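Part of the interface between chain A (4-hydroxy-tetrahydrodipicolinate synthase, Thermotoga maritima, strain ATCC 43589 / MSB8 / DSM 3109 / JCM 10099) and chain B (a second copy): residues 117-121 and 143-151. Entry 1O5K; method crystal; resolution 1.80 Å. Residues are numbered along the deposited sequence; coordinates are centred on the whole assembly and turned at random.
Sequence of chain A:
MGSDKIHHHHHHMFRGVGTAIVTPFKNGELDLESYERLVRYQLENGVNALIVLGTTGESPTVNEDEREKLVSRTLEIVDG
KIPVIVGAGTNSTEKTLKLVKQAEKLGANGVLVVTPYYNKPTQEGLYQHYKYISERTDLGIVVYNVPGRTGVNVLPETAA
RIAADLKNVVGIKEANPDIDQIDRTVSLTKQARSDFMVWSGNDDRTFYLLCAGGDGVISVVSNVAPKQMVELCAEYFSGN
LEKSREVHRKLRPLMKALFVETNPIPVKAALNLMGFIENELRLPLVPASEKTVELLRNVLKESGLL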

# COMPACT_ATOMS: atom_id res chain seq x y z
N TYR A 117 20.65 -2.08 -1.34
CA TYR A 117 19.52 -1.58 -2.15
C TYR A 117 19.46 -2.36 -3.47
O TYR A 117 20.46 -2.93 -3.87
N TYR A 118 18.27 -2.47 -4.04
CA TYR A 118 18.01 -3.00 -5.38
C TYR A 118 18.00 -4.53 -5.50
O TYR A 118 17.15 -5.06 -6.22
N ASN A 119 18.90 -5.23 -4.81
CA ASN A 119 18.95 -6.69 -4.91
C ASN A 119 18.18 -7.41 -3.81
O ASN A 119 18.13 -8.63 -3.84
N LYS A 120 17.52 -6.66 -2.88
CA LYS A 120 16.50 -7.23 -1.96
C LYS A 120 16.93 -8.55 -1.26
O LYS A 120 16.30 -9.60 -1.35
N PRO A 121 18.01 -8.47 -0.53
CA PRO A 121 18.50 -9.66 0.19
C PRO A 121 17.46 -10.15 1.22
O PRO A 121 16.63 -9.37 1.74
N VAL B 143 15.13 1.08 -21.45
CA VAL B 143 14.80 1.56 -20.12
C VAL B 143 14.25 0.38 -19.32
O VAL B 143 13.41 -0.41 -19.80
N TYR B 144 14.65 0.29 -18.06
CA TYR B 144 14.13 -0.78 -17.22
C TYR B 144 13.49 -0.14 -15.98
O TYR B 144 14.16 0.46 -15.16
N ASN B 145 12.17 -0.29 -15.87
CA ASN B 145 11.34 0.19 -14.75
C ASN B 145 10.95 -0.96 -13.80
O ASN B 145 10.34 -1.95 -14.23
N VAL B 146 11.41 -0.90 -12.55
CA VAL B 146 11.11 -1.94 -11.55
C VAL B 146 11.03 -1.28 -10.20
O VAL B 146 11.96 -1.33 -9.41
N PRO B 147 9.94 -0.55 -9.95
CA PRO B 147 9.82 0.28 -8.76
C PRO B 147 9.97 -0.44 -7.46
O PRO B 147 10.40 0.18 -6.51
N GLY B 148 9.59 -1.72 -7.41
CA GLY B 148 9.73 -2.52 -6.17
C GLY B 148 11.17 -2.69 -5.74
O GLY B 148 11.42 -2.88 -4.53
N ARG B 149 12.11 -2.57 -6.67
CA ARG B 149 13.51 -2.72 -6.36
C ARG B 149 14.19 -1.38 -6.24
O ARG B 149 15.17 -1.27 -5.53
N THR B 150 13.74 -0.40 -7.02
CA THR B 150 14.50 0.84 -7.16
C THR B 150 14.03 1.98 -6.29
O THR B 150 14.76 2.94 -6.02
N GLY B 151 12.75 1.94 -5.91
CA GLY B 151 12.14 3.06 -5.20
C GLY B 151 11.60 4.17 -6.11
O GLY B 151 11.11 5.17 -5.59

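Packing between A:117-121, a segment without regular helix or strand, and B:143-151, where the end of a strand leads through a short loop into the brief helix B:147-150. The two backbones come closest at A:Tyr118 and B:Arg149, whose CA atoms lie 4.6 Å apart, and these two residues contribute most of the 338 Å² buried between the stretches.

Polar contacts centre on B:Arg149. Its CA-to-CB bond points toward chain A, and the side chain is extended beyond an m chi1 (-76°), with chi2 and chi3 both t and chi4 at -91°. This reach brings the guanidinium to the backbone of the opposing segment, where B:Arg149 NH1 donates a hydrogen bond to A:Tyr118 O (2.9 Å, angle at the hydrogen 160°). The acceptor lies near the guanidinium plane, as suits an N-H group directed outward from its edge. The same nitrogen also donates to water 1 (B:Arg149 NH1 to water O, 2.9 Å), and that water in turn donates to A:Asn119 O (2.8 Å from water O). One arginine nitrogen thus serves two successive carbonyls of chain A, the first directly and the second through water, while B:Arg149 NH2 is satisfied elsewhere in the structure. In the reverse direction the backbone of B:Arg149 receives a CA-H...O contact, A:Tyr118 CA to B:Arg149 O, at 3.3 Å.

Aromatic and apolar packing is built around A:Tyr118. Its CA-to-CB bond points sideways, but with chi1 t (-170°) and chi2 54° the end of the side chain comes nearer to chain B. The ring runs along B:Arg149, B:Thr150 and B:Val146: A:Tyr118 CD1 lies 3.6 Å from B:Arg149 CB, and A:Tyr118 CE1 lies 3.8 Å from B:Thr150 CG2 and 4.1 Å from B:Val146 CG1. The valine methyl meets the edge of the ring, near its plane. At the tip, A:Tyr118 OH sits 3.5 Å from B:Tyr144 CE2, a contact with ring carbon. B:Tyr144 (t) and B:Val146 (p) both direct CA-to-CB toward chain A, whereas that of B:Thr150 (p) points sideways.

The aliphatic part of A:Lys120 covers another side of the arginine. Its CA-to-CB bond points toward chain B, and chi angles m, t, m, t place A:Lys120 CD 4.0 Å from B:Arg149 CG and 3.9 Å from B:Gly148 O, and its CE lies over one face of the guanidinium. The lysine therefore contributes methylene packing here, with no hydrogen bond across the stretches. The CA-to-CB bond of A:Asn119 (p) points away, and its closest approach is by backbone, A:Asn119 CA to B:Arg149 NH1 at 3.6 Å.

Local bonds hold the helix start in shape: B:Val146, at the N-cap position, offers its O to B:Arg149 N (3.0 Å) and B:Thr150 N (3.1 Å). A:Tyr117 (p) leads away at its end, and A:Pro121 lies out of reach.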

# COMPACT_ATOMS: atom_id res chain seq x y z
CB TYR A 117 19.68 -0.05 -2.45
CG TYR A 117 21.12 0.33 -2.76
CD1 TYR A 117 21.67 0.10 -4.04
CD2 TYR A 117 21.96 0.81 -1.77
CE1 TYR A 117 22.97 0.41 -4.32
CE2 TYR A 117 23.28 1.08 -2.05
CZ TYR A 117 23.78 0.90 -3.33
OH TYR A 117 25.09 1.17 -3.57
CB TYR A 118 19.00 -2.42 -6.39
CG TYR A 118 18.72 -2.70 -7.86
CD1 TYR A 118 17.50 -2.40 -8.43
CD2 TYR A 118 19.69 -3.24 -8.67
CE1 TYR A 118 17.24 -2.68 -9.76
CE2 TYR A 118 19.44 -3.52 -10.00
CZ TYR A 118 18.20 -3.24 -10.54
OH TYR A 118 17.96 -3.50 -11.85
CB ASN A 119 20.36 -7.20 -5.05
CG ASN A 119 21.31 -6.73 -3.96
OD1 ASN A 119 20.92 -6.09 -2.99
ND2 ASN A 119 22.59 -7.18 -4.08
CB LYS A 120 15.12 -7.40 -2.64
CG LYS A 120 14.54 -6.13 -3.26
CD LYS A 120 13.04 -6.31 -3.70
CE LYS A 120 12.78 -7.59 -4.46
NZ LYS A 120 11.33 -7.78 -4.88
CB PRO A 121 19.75 -9.17 0.89
CG PRO A 121 19.68 -7.70 0.89
CD PRO A 121 18.79 -7.24 -0.23
CB VAL B 143 13.73 2.65 -20.15
CG1 VAL B 143 13.21 3.00 -18.74
CG2 VAL B 143 14.22 3.88 -20.94
CB TYR B 144 15.26 -1.77 -16.88
CG TYR B 144 14.91 -2.86 -15.91
CD1 TYR B 144 13.61 -3.32 -15.76
CD2 TYR B 144 15.93 -3.49 -15.18
CE1 TYR B 144 13.32 -4.34 -14.86
CE2 TYR B 144 15.65 -4.50 -14.30
CZ TYR B 144 14.37 -4.91 -14.14
OH TYR B 144 14.06 -5.93 -13.25
CB ASN B 145 10.07 0.80 -15.34
CG ASN B 145 9.28 1.61 -14.33
OD1 ASN B 145 9.83 2.43 -13.63
ND2 ASN B 145 7.98 1.37 -14.24
CB VAL B 146 12.14 -3.11 -11.60
CG1 VAL B 146 13.55 -2.63 -11.44
CG2 VAL B 146 11.80 -4.21 -10.56
CB PRO B 147 8.38 0.86 -8.84
CG PRO B 147 7.84 0.45 -10.12
CD PRO B 147 8.77 -0.42 -10.85
CB ARG B 149 14.26 -3.54 -7.39
CG ARG B 149 14.01 -5.01 -7.31
CD ARG B 149 14.71 -5.73 -8.44
NE ARG B 149 14.53 -7.19 -8.45
CZ ARG B 149 15.31 -8.07 -7.86
NH1 ARG B 149 16.33 -7.69 -7.14
NH2 ARG B 149 15.06 -9.38 -8.01
CB THR B 150 14.40 1.35 -8.62
OG1 THR B 150 13.02 1.66 -8.92
CG2 THR B 150 14.93 0.30 -9.61
O HOH W 1 18.32 -9.72 -6.40